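Local coordinates for ActII protein (Streptomyces coelicolor, PDB 3B6C), which is probably a TetR-family transcriptional repressor that binds regulatory DNA and, in this structure, holds a tricyclic benzoisochromene acid in its C-terminal ligand-binding domain, at residues D9-T14 / Q34-G39; V65-P70 / K80-S85; S139-A144 / R199-G204. All coordinates share one frame; numbering follows the deposited sequence.

Interaction 1 lies in the N-terminal DNA-binding region, while interactions 2 and 3 belong to the helical ligand-binding domain. The centre of interaction 1 is about 31 Å from that of interaction 2 and about 34 Å from that of interaction 3, with nearest atoms about 14 and 18 Å apart, so any effect of the ligand on DNA binding would probably be relayed through the intervening helices. Interactions 2 and 3 have centres about 14 Å apart and touch directly: Arg84 NE forms a 2.7 Å salt bridge with Glu202 OE1, and Cys83 O packs 3.6 Å from Phe201 CZ. Both also meet the same SDN molecule, interaction 2 through Val65, Val67 and Met82, interaction 3 through Ser139.

Interaction 1: residues D9-T14 / Q34-G39; sequences DRIVVT and QELKTG
In the three-helix DNA-binding head of a TetR-type regulator, Leu36 at the end of helix 29-36 presses its forked side chain against Ile11 and Thr14 of helix 8-22. The two methyls divide the work. CD1 meets Ile11, with CG1 3.8 Å away and the side chains crossing at about a right angle, while CD2 lies 3.6 Å from Thr14 CB. Thr14 turns its hydroxyl beside its own backbone N (chi1 -68°), where OG1 donates a 3.0 Å bond to Arg10 O, a carbonyl that also accepts from Thr14 N. This bond fixes the rotation of the threonine and directs its methyl CG2 across the contact, 4.0 Å from Glu35 CB. A glycine in place of Thr14 would probably strip Leu36 CD2 of the side chain it packs on and Arg10 O of its second donor. Lys37, with positive phi, ends the helix in a Schellman motif, and Gly39 is the N-cap of helix 40-47; helices 29-36 and 40-47 make up the predicted helix-turn-helix. Helix 40-47 packs against the same side chains, its Leu43 touching both Ile11 and Leu36, and helix 50-61 packs on Val12 at the far side of helix 8-22.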
loop_
_atom_site.group_PDB
_atom_site.type_symbol
_atom_site.label_atom_id
_atom_site.label_comp_id
_atom_site.label_asym_id
_atom_site.label_seq_id
_atom_site.Cartn_x
_atom_site.Cartn_y
_atom_site.Cartn_z
ATOM N N ASP B 9 -25.526 -14.595 -3.682
ATOM C CA ASP B 9 -24.450 -15.544 -3.422
ATOM C C ASP B 9 -24.093 -16.365 -4.651
ATOM O O ASP B 9 -22.934 -16.735 -4.850
ATOM C CB ASP B 9 -24.815 -16.466 -2.249
ATOM C CG ASP B 9 -24.544 -15.828 -0.901
ATOM O OD1 ASP B 9 -23.361 -15.571 -0.588
ATOM O OD2 ASP B 9 -25.510 -15.584 -0.149
ATOM N N ARG B 10 -25.093 -16.647 -5.475
ATOM C CA ARG B 10 -24.879 -17.417 -6.695
ATOM C C ARG B 10 -24.148 -16.551 -7.740
ATOM O O ARG B 10 -23.322 -17.039 -8.506
ATOM C CB ARG B 10 -26.216 -17.889 -7.266
ATOM C CG ARG B 10 -26.090 -19.066 -8.210
ATOM C CD ARG B 10 -27.294 -19.169 -9.134
ATOM N NE ARG B 10 -26.921 -19.671 -10.457
ATOM C CZ ARG B 10 -26.343 -20.849 -10.674
ATOM N NH1 ARG B 10 -26.038 -21.224 -11.912
ATOM N NH2 ARG B 10 -26.072 -21.655 -9.652
ATOM N N ILE B 11 -24.461 -15.265 -7.766
ATOM C CA ILE B 11 -23.818 -14.339 -8.677
ATOM C C ILE B 11 -22.372 -14.150 -8.270
ATOM O O ILE B 11 -21.474 -14.053 -9.102
ATOM C CB ILE B 11 -24.454 -12.952 -8.582
ATOM C CG1 ILE B 11 -25.843 -12.977 -9.194
ATOM C CG2 ILE B 11 -23.575 -11.924 -9.259
ATOM C CD1 ILE B 11 -26.600 -11.685 -8.964
ATOM N N VAL B 12 -22.163 -14.069 -6.965
ATOM C CA VAL B 12 -20.843 -13.814 -6.435
ATOM C C VAL B 12 -19.896 -14.969 -6.643
ATOM O O VAL B 12 -18.725 -14.759 -6.952
ATOM C CB VAL B 12 -20.924 -13.439 -4.939
ATOM C CG1 VAL B 12 -19.542 -13.135 -4.384
ATOM C CG2 VAL B 12 -21.799 -12.214 -4.778
ATOM N N VAL B 13 -20.401 -16.184 -6.469
ATOM C CA VAL B 13 -19.597 -17.387 -6.648
ATOM C C VAL B 13 -19.203 -17.491 -8.122
ATOM O O VAL B 13 -18.101 -17.915 -8.456
ATOM C CB VAL B 13 -20.399 -18.629 -6.227
ATOM C CG1 VAL B 13 -19.758 -19.888 -6.755
ATOM C CG2 VAL B 13 -20.473 -18.697 -4.726
ATOM N N THR B 14 -20.123 -17.110 -9.000
ATOM C CA THR B 14 -19.866 -17.140 -10.429
ATOM C C THR B 14 -18.771 -16.139 -10.786
ATOM O O THR B 14 -17.839 -16.472 -11.512
ATOM C CB THR B 14 -21.134 -16.780 -11.236
ATOM O OG1 THR B 14 -22.098 -17.825 -11.091
ATOM C CG2 THR B 14 -20.803 -16.595 -12.699
ATOM N N GLN B 34 -23.831 -12.611 -18.844
ATOM C CA GLN B 34 -23.839 -13.646 -19.862
ATOM C C GLN B 34 -23.755 -15.024 -19.228
ATOM O O GLN B 34 -24.546 -15.901 -19.553
ATOM C CB GLN B 34 -22.673 -13.434 -20.832
ATOM C CG GLN B 34 -22.606 -14.424 -21.988
ATOM C CD GLN B 34 -23.740 -14.252 -22.988
ATOM O OE1 GLN B 34 -24.912 -14.425 -22.650
ATOM N NE2 GLN B 34 -23.393 -13.908 -24.227
ATOM N N GLU B 35 -22.797 -15.209 -18.323
ATOM C CA GLU B 35 -22.613 -16.488 -17.632
ATOM C C GLU B 35 -23.823 -16.933 -16.836
ATOM O O GLU B 35 -24.203 -18.101 -16.865
ATOM C CB GLU B 35 -21.428 -16.402 -16.679
ATOM C CG GLU B 35 -20.101 -16.355 -17.376
ATOM C CD GLU B 35 -19.682 -17.713 -17.865
ATOM O OE1 GLU B 35 -19.213 -17.808 -19.019
ATOM O OE2 GLU B 35 -19.822 -18.679 -17.086
ATOM N N LEU B 36 -24.411 -15.996 -16.103
ATOM C CA LEU B 36 -25.580 -16.280 -15.278
ATOM C C LEU B 36 -26.804 -16.497 -16.170
ATOM O O LEU B 36 -27.841 -17.009 -15.724
ATOM C CB LEU B 36 -25.816 -15.119 -14.304
ATOM C CG LEU B 36 -24.634 -14.727 -13.405
ATOM C CD1 LEU B 36 -24.874 -13.339 -12.820
ATOM C CD2 LEU B 36 -24.431 -15.778 -12.315
ATOM N N LYS B 37 -26.659 -16.101 -17.436
ATOM C CA LYS B 37 -27.713 -16.245 -18.432
ATOM C C LYS B 37 -28.919 -15.497 -17.956
ATOM O O LYS B 37 -30.038 -16.009 -17.949
ATOM C CB LYS B 37 -28.059 -17.715 -18.618
ATOM C CG LYS B 37 -27.147 -18.422 -19.587
ATOM C CD LYS B 37 -27.104 -17.659 -20.900
ATOM C CE LYS B 37 -26.805 -18.570 -22.067
ATOM N NZ LYS B 37 -27.956 -19.453 -22.407
ATOM N N THR B 38 -28.687 -14.253 -17.591
ATOM C CA THR B 38 -29.742 -13.460 -17.032
ATOM C C THR B 38 -29.624 -12.085 -17.631
ATOM O O THR B 38 -28.691 -11.806 -18.387
ATOM C CB THR B 38 -29.535 -13.396 -15.496
ATOM O OG1 THR B 38 -30.771 -13.095 -14.838
ATOM C CG2 THR B 38 -28.491 -12.332 -15.144
ATOM N N GLY B 39 -30.563 -11.222 -17.276
ATOM C CA GLY B 39 -30.526 -9.869 -17.772
ATOM C C GLY B 39 -29.801 -8.951 -16.810
ATOM O O GLY B 39 -29.767 -9.171 -15.600
#

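Interaction 2: residues V65-P70 / K80-S85; sequences VEVPEP and KEMCRS. With SDN ([(3S)-9-hydroxy-1-methyl-10-oxo-4,10-dihydro-3H-benzo[g]isochromen-3-yl]acetic acid), chain E.
Ser85 holds OG anti to its backbone N (chi1 -173°), which carries it to the extended linker, and Met82 extends through CG and SD (chi1 176°, chi2 178°) before bending at chi3, its sulfur alongside Val67. The linker, residues 65-70, joins helix 50-61 to helix 75-92 at the edge of the TetR-type ligand-binding domain and forms one wall of the SDN pocket. Glu66 N donates to Ser85 OG over 2.9 Å, an almost straight bond that ties the irregular linker to a buried hydroxyl of the helix. The same OG rests 3.4 Å from Val65 CA. Next along the linker, Val67 splits its branches between two partners: CG1 touches Met82 SD at 3.7 Å, the side chains lying side by side and pointing the same way, while CG2 turns to the ligand and reaches SDN C4 at 3.3 Å. Val65 adds its own methyl, CG1 meeting SDN C6 at 3.2 Å, and Met82 CG approaches SDN C8. Linker and helix thus both pack on carbons of the fused rings. Outside the two segments, Arg74 forms a salt bridge with Glu81 OE2, and Arg116 of helix 108-123 bonds to Val67 O. The other carboxylate oxygen, Glu81 OE1, lies 3.3 Å from Pro68 CG.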
loop_
_atom_site.group_PDB
_atom_site.type_symbol
_atom_site.label_atom_id
_atom_site.label_comp_id
_atom_site.label_asym_id
_atom_site.label_seq_id
_atom_site.Cartn_x
_atom_site.Cartn_y
_atom_site.Cartn_z
ATOM N N VAL B 65 -9.784 -16.913 5.595
ATOM C CA VAL B 65 -8.832 -16.453 6.587
ATOM C C VAL B 65 -9.207 -16.957 7.969
ATOM O O VAL B 65 -10.313 -16.723 8.444
ATOM C CB VAL B 65 -8.762 -14.913 6.599
ATOM C CG1 VAL B 65 -7.610 -14.455 7.448
ATOM C CG2 VAL B 65 -8.601 -14.390 5.186
ATOM N N GLU B 66 -8.276 -17.657 8.603
ATOM C CA GLU B 66 -8.514 -18.183 9.925
ATOM C C GLU B 66 -7.867 -17.345 11.017
ATOM O O GLU B 66 -6.658 -17.106 10.997
ATOM C CB GLU B 66 -7.971 -19.614 10.038
ATOM C CG GLU B 66 -8.179 -20.459 8.784
ATOM C CD GLU B 66 -8.045 -21.947 9.043
ATOM O OE1 GLU B 66 -8.242 -22.367 10.207
ATOM O OE2 GLU B 66 -7.770 -22.701 8.085
ATOM N N VAL B 67 -8.677 -16.898 11.970
ATOM C CA VAL B 67 -8.170 -16.161 13.123
ATOM C C VAL B 67 -8.263 -16.994 14.395
ATOM O O VAL B 67 -9.328 -17.094 15.004
ATOM C CB VAL B 67 -8.933 -14.839 13.327
ATOM C CG1 VAL B 67 -8.127 -13.890 14.200
ATOM C CG2 VAL B 67 -9.253 -14.199 11.985
ATOM N N PRO B 68 -7.148 -17.592 14.793
ATOM C CA PRO B 68 -7.085 -18.374 16.029
ATOM C C PRO B 68 -7.703 -17.623 17.204
ATOM O O PRO B 68 -7.618 -16.397 17.265
ATOM C CB PRO B 68 -5.586 -18.555 16.254
ATOM C CG PRO B 68 -5.000 -18.500 14.888
ATOM C CD PRO B 68 -5.838 -17.516 14.122
ATOM N N GLU B 69 -8.318 -18.359 18.125
ATOM C CA GLU B 69 -8.545 -17.862 19.477
ATOM C C GLU B 69 -7.237 -17.768 20.255
ATOM O O GLU B 69 -6.407 -18.677 20.206
ATOM C CB GLU B 69 -9.535 -18.762 20.219
ATOM C CG GLU B 69 -10.994 -18.448 19.933
ATOM C CD GLU B 69 -11.687 -17.780 21.103
ATOM O OE1 GLU B 69 -11.093 -17.735 22.201
ATOM O OE2 GLU B 69 -12.826 -17.299 20.926
ATOM N N PRO B 70 -7.059 -16.663 20.972
ATOM C CA PRO B 70 -5.763 -16.337 21.578
ATOM C C PRO B 70 -5.309 -17.413 22.559
ATOM O O PRO B 70 -6.019 -17.706 23.522
ATOM C CB PRO B 70 -6.048 -15.032 22.322
ATOM C CG PRO B 70 -7.163 -14.408 21.560
ATOM C CD PRO B 70 -8.012 -15.545 21.069
ATOM N N LYS B 80 1.052 -14.114 13.565
ATOM C CA LYS B 80 1.698 -14.479 12.314
ATOM C C LYS B 80 0.875 -15.514 11.551
ATOM O O LYS B 80 0.855 -15.523 10.321
ATOM C CB LYS B 80 3.103 -15.018 12.578
ATOM C CG LYS B 80 4.040 -13.979 13.123
ATOM C CD LYS B 80 5.447 -14.505 13.192
ATOM C CE LYS B 80 6.370 -13.453 13.787
ATOM N NZ LYS B 80 7.749 -13.949 13.975
ATOM N N GLU B 81 0.206 -16.396 12.284
ATOM C CA GLU B 81 -0.633 -17.409 11.658
ATOM C C GLU B 81 -1.714 -16.676 10.879
ATOM O O GLU B 81 -1.886 -16.884 9.690
ATOM C CB GLU B 81 -1.266 -18.321 12.721
ATOM C CG GLU B 81 -0.288 -19.320 13.334
ATOM C CD GLU B 81 -0.903 -20.183 14.440
ATOM O OE1 GLU B 81 -2.137 -20.069 14.680
ATOM O OE2 GLU B 81 -0.141 -20.969 15.059
ATOM N N MET B 82 -2.437 -15.810 11.568
ATOM C CA MET B 82 -3.492 -15.014 10.958
ATOM C C MET B 82 -2.996 -14.337 9.672
ATOM O O MET B 82 -3.636 -14.406 8.621
ATOM C CB MET B 82 -3.944 -13.951 11.957
ATOM C CG MET B 82 -4.982 -12.967 11.455
ATOM S SD MET B 82 -5.430 -11.829 12.794
ATOM C CE MET B 82 -3.802 -11.142 13.161
ATOM N N CYS B 83 -1.845 -13.686 9.761
ATOM C CA CYS B 83 -1.300 -12.989 8.611
ATOM C C CYS B 83 -0.948 -13.921 7.469
ATOM O O CYS B 83 -1.196 -13.603 6.307
ATOM C CB CYS B 83 -0.094 -12.160 9.035
ATOM S SG CYS B 83 -0.587 -10.735 10.020
ATOM N N ARG B 84 -0.374 -15.075 7.783
ATOM C CA ARG B 84 -0.032 -16.025 6.732
ATOM C C ARG B 84 -1.300 -16.563 6.080
ATOM O O ARG B 84 -1.319 -16.862 4.885
ATOM C CB ARG B 84 0.770 -17.178 7.304
ATOM C CG ARG B 84 2.116 -16.762 7.806
ATOM C CD ARG B 84 2.937 -17.954 8.225
ATOM N NE ARG B 84 4.202 -17.516 8.782
ATOM C CZ ARG B 84 4.595 -17.785 10.018
ATOM N NH1 ARG B 84 3.808 -18.498 10.818
ATOM N NH2 ARG B 84 5.770 -17.334 10.453
ATOM N N SER B 85 -2.361 -16.683 6.872
ATOM C CA SER B 85 -3.635 -17.171 6.378
ATOM C C SER B 85 -4.186 -16.181 5.373
ATOM O O SER B 85 -4.672 -16.563 4.317
ATOM C CB SER B 85 -4.610 -17.344 7.547
ATOM O OG SER B 85 -5.822 -17.962 7.148
HETATM O O4 SDN E . -8.997 -8.057 7.244
HETATM C C11 SDN E . -8.412 -8.927 7.906
HETATM C C12 SDN E . -9.074 -10.138 8.229
HETATM C C13 SDN E . -10.396 -10.375 7.851
HETATM O O5 SDN E . -10.987 -9.493 7.203
HETATM C C14 SDN E . -11.025 -11.597 8.168
HETATM C C15 SDN E . -12.419 -11.914 7.795
HETATM O O3 SDN E . -13.112 -12.963 8.504
HETATM C C16 SDN E . -13.179 -11.151 6.829
HETATM C C10 SDN E . -7.088 -8.729 8.311
HETATM C C9 SDN E . -6.409 -9.715 9.057
HETATM C C8 SDN E . -7.063 -10.913 9.387
HETATM C C7 SDN E . -8.384 -11.121 8.988
HETATM C C6 SDN E . -9.028 -12.322 9.296
HETATM C C5 SDN E . -10.340 -12.567 8.886
HETATM C C4 SDN E . -10.971 -13.920 9.204
HETATM C C3 SDN E . -12.356 -14.128 8.596
HETATM C C2 SDN E . -13.127 -15.241 9.302
HETATM C C1 SDN E . -14.572 -15.342 8.811
HETATM O O2 SDN E . -15.188 -14.323 8.438
HETATM O O1 SDN E . -15.111 -16.456 8.830
#

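Interaction 3: residues S139-A144 / R199-G204; sequences STFVTA and RRFELG. With SDN ([(3S)-9-hydroxy-1-methyl-10-oxo-4,10-dihydro-3H-benzo[g]isochromen-3-yl]acetic acid), chain E.
Ser139 O is gripped by two donors from Thr143: the backbone N completes the helical bond, while OG1 arrives from the opposite face of the carbonyl plane at 3.0 Å. Both bonds lie within the turn of helix 128-151 that also carries Phe141 and Val142 against helix 197-216. The two helices run antiparallel, their short segments at 170° with axes 10.7 Å apart, and belong to the all-helical TetR-type ligand-binding and dimerisation domain. Phe141 bridges the gap, its CG anti to the backbone N (chi1 169°), which aims the ring at helix 197-216. The ring passes close to the opposing backbone, CZ lying 3.5 Å from Gly204 CA, with Gly204 O over one face toward the rim. Gly204 has no side chain, so its backbone can lie this close to the ring. Phe201 O sits at the edge of the same ring, 3.4 Å from Phe141 CZ. The rings of Phe141 and Phe201 are nearly parallel, with planes at 25°, but slid apart to a centroid distance of 5.4 Å, so they barely overlap; the nearest carbons are Phe141 CE2 and Phe201 CE1, 3.7 Å apart. Val142 supplies the next contact, its CG2 branch reaching the Phe201 edge in plane, 3.5 Å from CE1. The second subunit also covers this contact: its Tyr133 packs on Phe141, and its Asp136 forms a salt bridge with Arg200 NH2. Arg200 NH1 pairs with Glu145 of its own chain, and another SDN molecule touches this arginine. Back on helix 128-151, on the side turned from helix 197-216, Ser139 OG makes a weak 3.4 Å hydrogen bond with SDN O4.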
loop_
_atom_site.group_PDB
_atom_site.type_symbol
_atom_site.label_atom_id
_atom_site.label_comp_id
_atom_site.label_asym_id
_atom_site.label_seq_id
_atom_site.Cartn_x
_atom_site.Cartn_y
_atom_site.Cartn_z
ATOM N N SER B 139 -2.976 -5.712 8.085
ATOM C CA SER B 139 -3.793 -5.945 6.901
ATOM C C SER B 139 -3.158 -5.244 5.689
ATOM O O SER B 139 -3.037 -5.828 4.618
ATOM C CB SER B 139 -5.212 -5.385 7.127
ATOM O OG SER B 139 -6.184 -6.253 6.566
ATOM N N THR B 140 -2.759 -3.990 5.871
ATOM C CA THR B 140 -2.153 -3.211 4.804
ATOM C C THR B 140 -0.872 -3.871 4.349
ATOM O O THR B 140 -0.605 -3.998 3.158
ATOM C CB THR B 140 -1.877 -1.783 5.299
ATOM O OG1 THR B 140 -3.124 -1.148 5.597
ATOM C CG2 THR B 140 -1.141 -0.973 4.245
ATOM N N PHE B 141 -0.075 -4.295 5.311
ATOM C CA PHE B 141 1.172 -4.959 5.011
ATOM C C PHE B 141 0.970 -6.211 4.169
ATOM O O PHE B 141 1.606 -6.393 3.136
ATOM C CB PHE B 141 1.869 -5.364 6.295
ATOM C CG PHE B 141 3.021 -6.279 6.072
ATOM C CD1 PHE B 141 4.176 -5.811 5.463
ATOM C CD2 PHE B 141 2.941 -7.622 6.422
ATOM C CE1 PHE B 141 5.247 -6.671 5.193
ATOM C CE2 PHE B 141 4.002 -8.496 6.156
ATOM C CZ PHE B 141 5.155 -8.018 5.541
ATOM N N VAL B 142 0.091 -7.092 4.618
ATOM C CA VAL B 142 -0.120 -8.332 3.905
ATOM C C VAL B 142 -0.644 -8.109 2.513
ATOM O O VAL B 142 -0.217 -8.770 1.564
ATOM C CB VAL B 142 -1.090 -9.256 4.657
ATOM C CG1 VAL B 142 -1.492 -10.407 3.771
ATOM C CG2 VAL B 142 -0.419 -9.793 5.913
ATOM N N THR B 143 -1.579 -7.179 2.384
ATOM C CA THR B 143 -2.175 -6.900 1.096
ATOM C C THR B 143 -1.142 -6.332 0.132
ATOM O O THR B 143 -1.119 -6.678 -1.039
ATOM C CB THR B 143 -3.357 -5.915 1.257
ATOM O OG1 THR B 143 -4.385 -6.534 2.042
ATOM C CG2 THR B 143 -3.937 -5.546 -0.088
ATOM N N ALA B 144 -0.270 -5.474 0.627
ATOM C CA ALA B 144 0.724 -4.874 -0.235
ATOM C C ALA B 144 1.752 -5.904 -0.666
ATOM O O ALA B 144 2.101 -5.998 -1.847
ATOM C CB ALA B 144 1.390 -3.709 0.478
ATOM N N ARG B 199 10.603 -14.512 1.979
ATOM C CA ARG B 199 11.551 -13.871 2.880
ATOM C C ARG B 199 11.124 -12.452 3.220
ATOM O O ARG B 199 11.250 -12.011 4.364
ATOM C CB ARG B 199 12.960 -13.894 2.271
ATOM C CG ARG B 199 14.049 -13.436 3.221
ATOM C CD ARG B 199 13.785 -13.930 4.629
ATOM N NE ARG B 199 14.835 -13.529 5.557
ATOM C CZ ARG B 199 14.709 -13.581 6.879
ATOM N NH1 ARG B 199 13.573 -14.014 7.419
ATOM N NH2 ARG B 199 15.717 -13.208 7.660
ATOM N N ARG B 200 10.614 -11.735 2.231
ATOM C CA ARG B 200 10.143 -10.386 2.479
ATOM C C ARG B 200 8.936 -10.439 3.411
ATOM O O ARG B 200 8.865 -9.692 4.385
ATOM C CB ARG B 200 9.745 -9.722 1.177
ATOM C CG ARG B 200 10.720 -10.014 0.086
ATOM C CD ARG B 200 10.757 -8.892 -0.900
ATOM N NE ARG B 200 9.515 -8.137 -0.914
ATOM C CZ ARG B 200 9.466 -6.833 -1.140
ATOM N NH1 ARG B 200 8.304 -6.201 -1.145
ATOM N NH2 ARG B 200 10.593 -6.158 -1.342
ATOM N N PHE B 201 7.987 -11.323 3.125
ATOM C CA PHE B 201 6.832 -11.395 3.987
ATOM C C PHE B 201 7.246 -11.587 5.435
ATOM O O PHE B 201 6.934 -10.768 6.293
ATOM C CB PHE B 201 5.908 -12.549 3.599
ATOM C CG PHE B 201 4.590 -12.522 4.316
ATOM C CD1 PHE B 201 3.657 -11.541 4.025
ATOM C CD2 PHE B 201 4.293 -13.457 5.291
ATOM C CE1 PHE B 201 2.447 -11.493 4.692
ATOM C CE2 PHE B 201 3.080 -13.418 5.965
ATOM C CZ PHE B 201 2.157 -12.437 5.667
ATOM N N GLU B 202 7.976 -12.669 5.697
ATOM C CA GLU B 202 8.389 -13.005 7.064
ATOM C C GLU B 202 9.222 -11.924 7.706
ATOM O O GLU B 202 9.140 -11.695 8.909
ATOM C CB GLU B 202 9.127 -14.348 7.089
ATOM C CG GLU B 202 8.234 -15.553 6.749
ATOM C CD GLU B 202 7.106 -15.735 7.729
ATOM O OE1 GLU B 202 6.065 -16.288 7.338
ATOM O OE2 GLU B 202 7.256 -15.340 8.898
ATOM N N LEU B 203 10.025 -11.249 6.895
ATOM C CA LEU B 203 10.867 -10.159 7.383
ATOM C C LEU B 203 9.969 -9.007 7.846
ATOM O O LEU B 203 10.154 -8.478 8.944
ATOM C CB LEU B 203 11.799 -9.663 6.275
ATOM C CG LEU B 203 13.285 -9.631 6.632
ATOM C CD1 LEU B 203 14.073 -8.941 5.521
ATOM C CD2 LEU B 203 13.486 -8.909 7.958
ATOM N N GLY B 204 9.006 -8.620 7.007
ATOM C CA GLY B 204 8.097 -7.542 7.361
ATOM C C GLY B 204 7.193 -7.919 8.518
ATOM O O GLY B 204 6.870 -7.077 9.353
HETATM O O4 SDN E . -8.997 -8.057 7.244
HETATM C C11 SDN E . -8.412 -8.927 7.906
HETATM C C12 SDN E . -9.074 -10.138 8.229
HETATM C C13 SDN E . -10.396 -10.375 7.851
HETATM O O5 SDN E . -10.987 -9.493 7.203
HETATM C C14 SDN E . -11.025 -11.597 8.168
HETATM C C15 SDN E . -12.419 -11.914 7.795
HETATM O O3 SDN E . -13.112 -12.963 8.504
HETATM C C16 SDN E . -13.179 -11.151 6.829
HETATM C C10 SDN E . -7.088 -8.729 8.311
HETATM C C9 SDN E . -6.409 -9.715 9.057
HETATM C C8 SDN E . -7.063 -10.913 9.387
HETATM C C7 SDN E . -8.384 -11.121 8.988
HETATM C C6 SDN E . -9.028 -12.322 9.296
HETATM C C5 SDN E . -10.340 -12.567 8.886
HETATM C C4 SDN E . -10.971 -13.920 9.204
HETATM C C3 SDN E . -12.356 -14.128 8.596
HETATM C C2 SDN E . -13.127 -15.241 9.302
HETATM C C1 SDN E . -14.572 -15.342 8.811
HETATM O O2 SDN E . -15.188 -14.323 8.438
HETATM O O1 SDN E . -15.111 -16.456 8.830
#